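Local coordinates for fusion protein of Nuclear RNA export factor 2 and Protein panoramix (Drosophila melanogaster, PDB 6IEW) that joins the UBA-like TAP-C domain of an NXF-family protein to the Panoramix region it binds, a pairing that serves piRNA-guided cotranscriptional transposon silencing, at residues A[14-19]-A[24-29]; A[39-44]-A[83-88]. One frame throughout, in Å; residues are numbered along the deposited sequence. Where two conformers were deposited one is given.

Interaction 1 (A[14-19]-A[24-29]); sequences LFQEVT and TWVTSI
Phe-15 reaches from helix 4-19 to Val-26 and Ile-29 on helix 23-32. With CG anti to the backbone N (chi1 174°), the ring is carried toward both. The Phe-15 and Val-26 side chains point in opposite senses and lie side by side. Phe-15 CD2 comes within 3.9 Å of Val-26 CG1, obliquely to the ring. The Ile-29 side chain runs nearly perpendicular to that of Phe-15. Its CG2 branch packs 3.6 Å from Phe-15 CZ, at the ring's far end. Thr-19 covers one ring face near the rim, with its CG2 3.7 Å above the plane.

Gln-16 runs extended across Val-26. Its CB is 3.6 Å from Val-26 CG2, and its CG touches the same methyl. The amide goes on to the turn between the helices, where NE2 makes a hydrogen bond to Leu-21 O. Phe-15 O takes two hydrogen bonds, from Thr-19 N and OG1. Thr-19 OG1 lies 2.9 Å from Phe-15 O, above the carbonyl plane.

The helix segments meet at 121° and join the first two helices of the Nxf2 TAP-C domain. Their union is apolar and mostly buried, so it rests on hydrophobic burial, while Gln-16 NE2 has its hydrogen bond at the turn.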
loop_
_atom_site.group_PDB
_atom_site.type_symbol
_atom_site.label_atom_id
_atom_site.label_comp_id
_atom_site.label_asym_id
_atom_site.label_seq_id
_atom_site.Cartn_x
_atom_site.Cartn_y
_atom_site.Cartn_z
ATOM N N LEU A 14 -4.286 5.168 -4.888
ATOM C CA LEU A 14 -4.483 3.769 -5.269
ATOM C C LEU A 14 -3.825 2.843 -4.255
ATOM O O LEU A 14 -4.442 1.895 -3.752
ATOM C CB LEU A 14 -3.827 3.557 -6.632
ATOM C CG LEU A 14 -4.435 2.844 -7.835
ATOM C CD1 LEU A 14 -5.951 2.919 -7.848
ATOM C CD2 LEU A 14 -3.843 3.498 -9.077
ATOM N N PHE A 15 -2.566 3.123 -3.930
ATOM C CA PHE A 15 -1.822 2.297 -2.991
ATOM C C PHE A 15 -2.302 2.522 -1.565
ATOM O O PHE A 15 -2.424 1.567 -0.784
ATOM C CB PHE A 15 -0.336 2.626 -3.130
ATOM C CG PHE A 15 0.544 1.961 -2.117
ATOM C CD1 PHE A 15 1.084 0.709 -2.366
ATOM C CD2 PHE A 15 0.860 2.602 -0.929
ATOM C CE1 PHE A 15 1.908 0.101 -1.438
ATOM C CE2 PHE A 15 1.685 1.998 0.005
ATOM C CZ PHE A 15 2.208 0.745 -0.251
ATOM N N GLN A 16 -2.575 3.781 -1.206
ATOM C CA GLN A 16 -3.052 4.075 0.140
ATOM C C GLN A 16 -4.373 3.372 0.426
ATOM O O GLN A 16 -4.587 2.868 1.535
ATOM C CB GLN A 16 -3.190 5.587 0.345
ATOM C CG GLN A 16 -3.619 5.964 1.763
ATOM C CD GLN A 16 -3.502 7.449 2.063
ATOM O OE1 GLN A 16 -4.136 8.278 1.418
ATOM N NE2 GLN A 16 -2.696 7.787 3.063
ATOM N N GLU A 17 -5.271 3.326 -0.563
ATOM C CA GLU A 17 -6.575 2.706 -0.347
ATOM C C GLU A 17 -6.438 1.211 -0.088
ATOM O O GLU A 17 -7.135 0.655 0.768
ATOM C CB GLU A 17 -7.484 2.972 -1.549
ATOM C CG GLU A 17 -8.944 2.571 -1.345
ATOM C CD GLU A 17 -9.196 1.091 -1.580
ATOM O OE1 GLU A 17 -8.425 0.463 -2.337
ATOM O OE2 GLU A 17 -10.166 0.554 -1.003
ATOM N N VAL A 18 -5.546 0.544 -0.821
ATOM C CA VAL A 18 -5.365 -0.896 -0.646
ATOM C C VAL A 18 -4.770 -1.201 0.721
ATOM O O VAL A 18 -5.251 -2.081 1.443
ATOM C CB VAL A 18 -4.501 -1.471 -1.781
ATOM C CG1 VAL A 18 -4.140 -2.929 -1.491
ATOM C CG2 VAL A 18 -5.220 -1.334 -3.112
ATOM N N THR A 19 -3.717 -0.474 1.096
ATOM C CA THR A 19 -2.907 -0.842 2.250
ATOM C C THR A 19 -3.405 -0.252 3.561
ATOM O O THR A 19 -3.154 -0.834 4.622
ATOM C CB THR A 19 -1.447 -0.417 2.038
ATOM O OG1 THR A 19 -1.371 1.008 1.884
ATOM C CG2 THR A 19 -0.858 -1.088 0.807
ATOM N N THR A 24 2.630 9.209 4.924
ATOM C CA THR A 24 4.085 9.206 5.057
ATOM C C THR A 24 4.694 7.944 4.457
ATOM O O THR A 24 5.704 8.007 3.742
ATOM C CB THR A 24 4.461 9.314 6.533
ATOM O OG1 THR A 24 3.707 10.369 7.135
ATOM C CG2 THR A 24 5.946 9.599 6.689
ATOM N N TRP A 25 4.102 6.784 4.747
ATOM C CA TRP A 25 4.654 5.553 4.194
ATOM C C TRP A 25 4.165 5.278 2.782
ATOM O O TRP A 25 4.845 4.577 2.026
ATOM C CB TRP A 25 4.427 4.364 5.133
ATOM C CG TRP A 25 5.608 4.166 6.018
ATOM C CD1 TRP A 25 6.667 3.329 5.802
ATOM C CD2 TRP A 25 5.889 4.866 7.232
ATOM N NE1 TRP A 25 7.580 3.453 6.821
ATOM C CE2 TRP A 25 7.126 4.392 7.711
ATOM C CE3 TRP A 25 5.209 5.841 7.967
ATOM C CZ2 TRP A 25 7.693 4.856 8.892
ATOM C CZ3 TRP A 25 5.776 6.305 9.138
ATOM C CH2 TRP A 25 7.005 5.813 9.590
ATOM N N VAL A 26 3.003 5.824 2.412
ATOM C CA VAL A 26 2.560 5.758 1.023
ATOM C C VAL A 26 3.586 6.418 0.112
ATOM O O VAL A 26 4.016 5.840 -0.892
ATOM C CB VAL A 26 1.165 6.392 0.879
ATOM C CG1 VAL A 26 0.763 6.487 -0.587
ATOM C CG2 VAL A 26 0.145 5.596 1.673
ATOM N N THR A 27 4.021 7.631 0.466
ATOM C CA THR A 27 5.036 8.316 -0.328
ATOM C C THR A 27 6.322 7.505 -0.396
ATOM O O THR A 27 6.895 7.314 -1.473
ATOM C CB THR A 27 5.327 9.688 0.273
ATOM O OG1 THR A 27 4.135 10.480 0.270
ATOM C CG2 THR A 27 6.418 10.405 -0.520
ATOM N N SER A 28 6.785 7.013 0.755
ATOM C CA SER A 28 8.047 6.284 0.810
ATOM C C SER A 28 8.028 5.060 -0.102
ATOM O O SER A 28 8.938 4.854 -0.912
ATOM C CB SER A 28 8.327 5.873 2.256
ATOM O OG SER A 28 9.450 5.016 2.334
ATOM N N ILE A 29 6.981 4.244 0.007
ATOM C CA ILE A 29 6.951 2.980 -0.719
ATOM C C ILE A 29 6.675 3.199 -2.200
ATOM O O ILE A 29 7.326 2.592 -3.060
ATOM C CB ILE A 29 5.942 2.022 -0.065
ATOM C CG1 ILE A 29 6.396 1.687 1.359
ATOM C CG2 ILE A 29 5.785 0.752 -0.902
ATOM C CD1 ILE A 29 5.353 0.958 2.182
#

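Interaction 2 (A[39-44]-A[83-88]); sequences RALKLF and LVLEQI
Leu-41 of the Nxf2 part meets Val-84 and Leu-85 of the Panoramix part. The two parts are fused by an engineered linker. The helix segments run roughly antiparallel, at 143°, with axes 10.2 Å apart.

The tight part is centred on Leu-41, which is buried. Its CD1 lies 3.6 Å from Val-84 CG1, and the two side chains cross at about a right angle. Val-84 turns CG1, the branch trans to its backbone N (chi1 170°), to the leucine. Leu-41 CB also packs 3.9 Å from Leu-85 CD2. Both methyls of Leu-85 lie near Lys-42 CG. Phe-15, Val-18 and Thr-19 of helix 4-19 also touch Leu-41, which ties this spot to the domain core. Phe-37 adds to the packing on Val-84.

The looser part lies on the Lys-42 side. Here the contact is with the aliphatic stem, where Lys-42 CG is 3.8 Å from Leu-85 CD1. The chain then runs on extended, and Lys-42 is exposed to solvent. Its NZ makes a long, weak ion pair with Glu-38 OE2. Leu-85 itself is only partly exposed, with Glu-38 and Ile-45 also against it. Ile-88, further along helix 70-93, rests on Glu-38, and its CD1 stays 4.6 Å from Leu-41 CD1.

Here a UBA-like helical domain receives a partner helix on an apolar strip of its third helix. The partner helix belongs to the Nxf2-interacting region of Panoramix. This is consistent with the surface taking part in recognition, though here the parts are fused.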
loop_
_atom_site.group_PDB
_atom_site.type_symbol
_atom_site.label_atom_id
_atom_site.label_comp_id
_atom_site.label_asym_id
_atom_site.label_seq_id
_atom_site.Cartn_x
_atom_site.Cartn_y
_atom_site.Cartn_z
ATOM N N ARG A 39 4.387 -3.195 -8.140
ATOM C CA ARG A 39 5.679 -3.257 -7.465
ATOM C C ARG A 39 5.608 -2.648 -6.071
ATOM O O ARG A 39 6.273 -3.128 -5.145
ATOM C CB ARG A 39 6.762 -2.584 -8.308
ATOM C CG ARG A 39 7.090 -3.342 -9.581
ATOM C CD ARG A 39 8.488 -3.016 -10.089
ATOM N NE ARG A 39 8.690 -1.583 -10.278
ATOM C CZ ARG A 39 8.334 -0.916 -11.373
ATOM N NH1 ARG A 39 7.741 -1.550 -12.378
ATOM N NH2 ARG A 39 8.555 0.385 -11.460
ATOM N N ALA A 40 4.800 -1.598 -5.899
ATOM C CA ALA A 40 4.664 -0.980 -4.582
ATOM C C ALA A 40 4.009 -1.929 -3.587
ATOM O O ALA A 40 4.427 -2.003 -2.425
ATOM C CB ALA A 40 3.881 0.327 -4.690
ATOM N N LEU A 41 2.984 -2.665 -4.020
ATOM C CA LEU A 41 2.349 -3.632 -3.130
ATOM C C LEU A 41 3.333 -4.718 -2.719
ATOM O O LEU A 41 3.420 -5.082 -1.539
ATOM C CB LEU A 41 1.116 -4.238 -3.802
ATOM C CG LEU A 41 -0.025 -3.256 -4.069
ATOM C CD1 LEU A 41 -1.123 -3.934 -4.876
ATOM C CD2 LEU A 41 -0.585 -2.696 -2.769
ATOM N N LYS A 42 4.095 -5.245 -3.684
ATOM C CA LYS A 42 5.107 -6.246 -3.361
ATOM C C LYS A 42 6.156 -5.683 -2.413
ATOM O O LYS A 42 6.618 -6.376 -1.495
ATOM C CB LYS A 42 5.781 -6.746 -4.638
ATOM C CG LYS A 42 4.877 -7.530 -5.564
ATOM C CD LYS A 42 5.652 -7.997 -6.783
ATOM C CE LYS A 42 4.777 -8.824 -7.708
ATOM N NZ LYS A 42 5.524 -9.251 -8.926
ATOM N N LEU A 43 6.562 -4.432 -2.634
ATOM C CA LEU A 43 7.561 -3.815 -1.773
ATOM C C LEU A 43 7.033 -3.635 -0.357
ATOM O O LEU A 43 7.765 -3.849 0.617
ATOM C CB LEU A 43 7.998 -2.480 -2.376
ATOM C CG LEU A 43 9.053 -1.703 -1.594
ATOM C CD1 LEU A 43 10.313 -2.533 -1.401
ATOM C CD2 LEU A 43 9.377 -0.391 -2.292
ATOM N N PHE A 44 5.764 -3.247 -0.221
ATOM C CA PHE A 44 5.151 -3.152 1.101
ATOM C C PHE A 44 5.195 -4.491 1.827
ATOM O O PHE A 44 5.547 -4.559 3.010
ATOM C CB PHE A 44 3.708 -2.660 0.971
ATOM C CG PHE A 44 2.856 -2.949 2.180
ATOM C CD1 PHE A 44 3.209 -2.468 3.434
ATOM C CD2 PHE A 44 1.697 -3.698 2.059
ATOM C CE1 PHE A 44 2.423 -2.743 4.543
ATOM C CE2 PHE A 44 0.906 -3.969 3.157
ATOM C CZ PHE A 44 1.270 -3.497 4.405
ATOM N N LEU A 83 -4.256 -9.918 -1.748
ATOM C CA LEU A 83 -5.405 -10.244 -2.590
ATOM C C LEU A 83 -5.383 -9.447 -3.888
ATOM O O LEU A 83 -5.697 -9.985 -4.955
ATOM C CB LEU A 83 -6.718 -10.013 -1.839
ATOM C CG LEU A 83 -7.969 -10.505 -2.576
ATOM C CD1 LEU A 83 -8.055 -12.028 -2.532
ATOM C CD2 LEU A 83 -9.230 -9.874 -2.006
ATOM N N VAL A 84 -5.020 -8.164 -3.815
ATOM C CA VAL A 84 -4.951 -7.353 -5.027
ATOM C C VAL A 84 -3.874 -7.885 -5.962
ATOM O O VAL A 84 -4.058 -7.924 -7.184
ATOM C CB VAL A 84 -4.749 -5.866 -4.678
ATOM C CG1 VAL A 84 -4.419 -5.059 -5.927
ATOM C CG2 VAL A 84 -5.995 -5.316 -4.011
ATOM N N LEU A 85 -2.733 -8.306 -5.405
ATOM C CA LEU A 85 -1.691 -8.907 -6.233
ATOM C C LEU A 85 -2.202 -10.155 -6.945
ATOM O O LEU A 85 -1.900 -10.373 -8.125
ATOM C CB LEU A 85 -0.456 -9.221 -5.389
ATOM C CG LEU A 85 0.388 -8.015 -4.962
ATOM C CD1 LEU A 85 1.502 -8.450 -4.041
ATOM C CD2 LEU A 85 0.965 -7.319 -6.183
ATOM N N GLU A 86 -2.990 -10.978 -6.246
ATOM C CA GLU A 86 -3.586 -12.147 -6.883
ATOM C C GLU A 86 -4.550 -11.738 -7.986
ATOM O O GLU A 86 -4.577 -12.353 -9.059
ATOM C CB GLU A 86 -4.310 -13.002 -5.842
ATOM C CG GLU A 86 -3.397 -13.773 -4.908
ATOM C CD GLU A 86 -4.166 -14.531 -3.841
ATOM O OE1 GLU A 86 -5.388 -14.302 -3.702
ATOM O OE2 GLU A 86 -3.547 -15.359 -3.139
ATOM N N GLN A 87 -5.357 -10.704 -7.736
ATOM C CA GLN A 87 -6.289 -10.222 -8.749
ATOM C C GLN A 87 -5.552 -9.706 -9.977
ATOM O O GLN A 87 -5.987 -9.936 -11.113
ATOM C CB GLN A 87 -7.178 -9.130 -8.156
ATOM C CG GLN A 87 -8.100 -9.619 -7.052
ATOM C CD GLN A 87 -8.752 -8.487 -6.288
ATOM O OE1 GLN A 87 -8.412 -7.318 -6.474
ATOM N NE2 GLN A 87 -9.694 -8.829 -5.416
ATOM N N ILE A 88 -4.437 -9.001 -9.769
ATOM C CA ILE A 88 -3.657 -8.484 -10.894
ATOM C C ILE A 88 -3.137 -9.630 -11.748
ATOM O O ILE A 88 -3.225 -9.601 -12.982
ATOM C CB ILE A 88 -2.523 -7.574 -10.388
ATOM C CG1 ILE A 88 -3.102 -6.285 -9.798
ATOM C CG2 ILE A 88 -1.528 -7.275 -11.502
ATOM C CD1 ILE A 88 -2.080 -5.428 -9.074
#

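Interactions 1 and 2 come in series along the chain, with centres about 12 Å apart. Interaction 1 lies within the TAP-C domain and joins helix 4-19 to helix 23-32. Interaction 2 joins the next helix, 37-49, to the Panoramix helix 70-93. They share no helix, yet they touch. Phe-15 CE1 and Ile-29 CG2 each lie 3.4 Å from Ala-40 O, and Val-18 CG1 is 3.8 Å from Leu-41 CD2. Helix 37-49 packs on helices 4-19 and 23-32 and also carries the contact with the fused Panoramix helix. Leu-41 takes part in both, so the domain's own packing and the Panoramix contact share a residue.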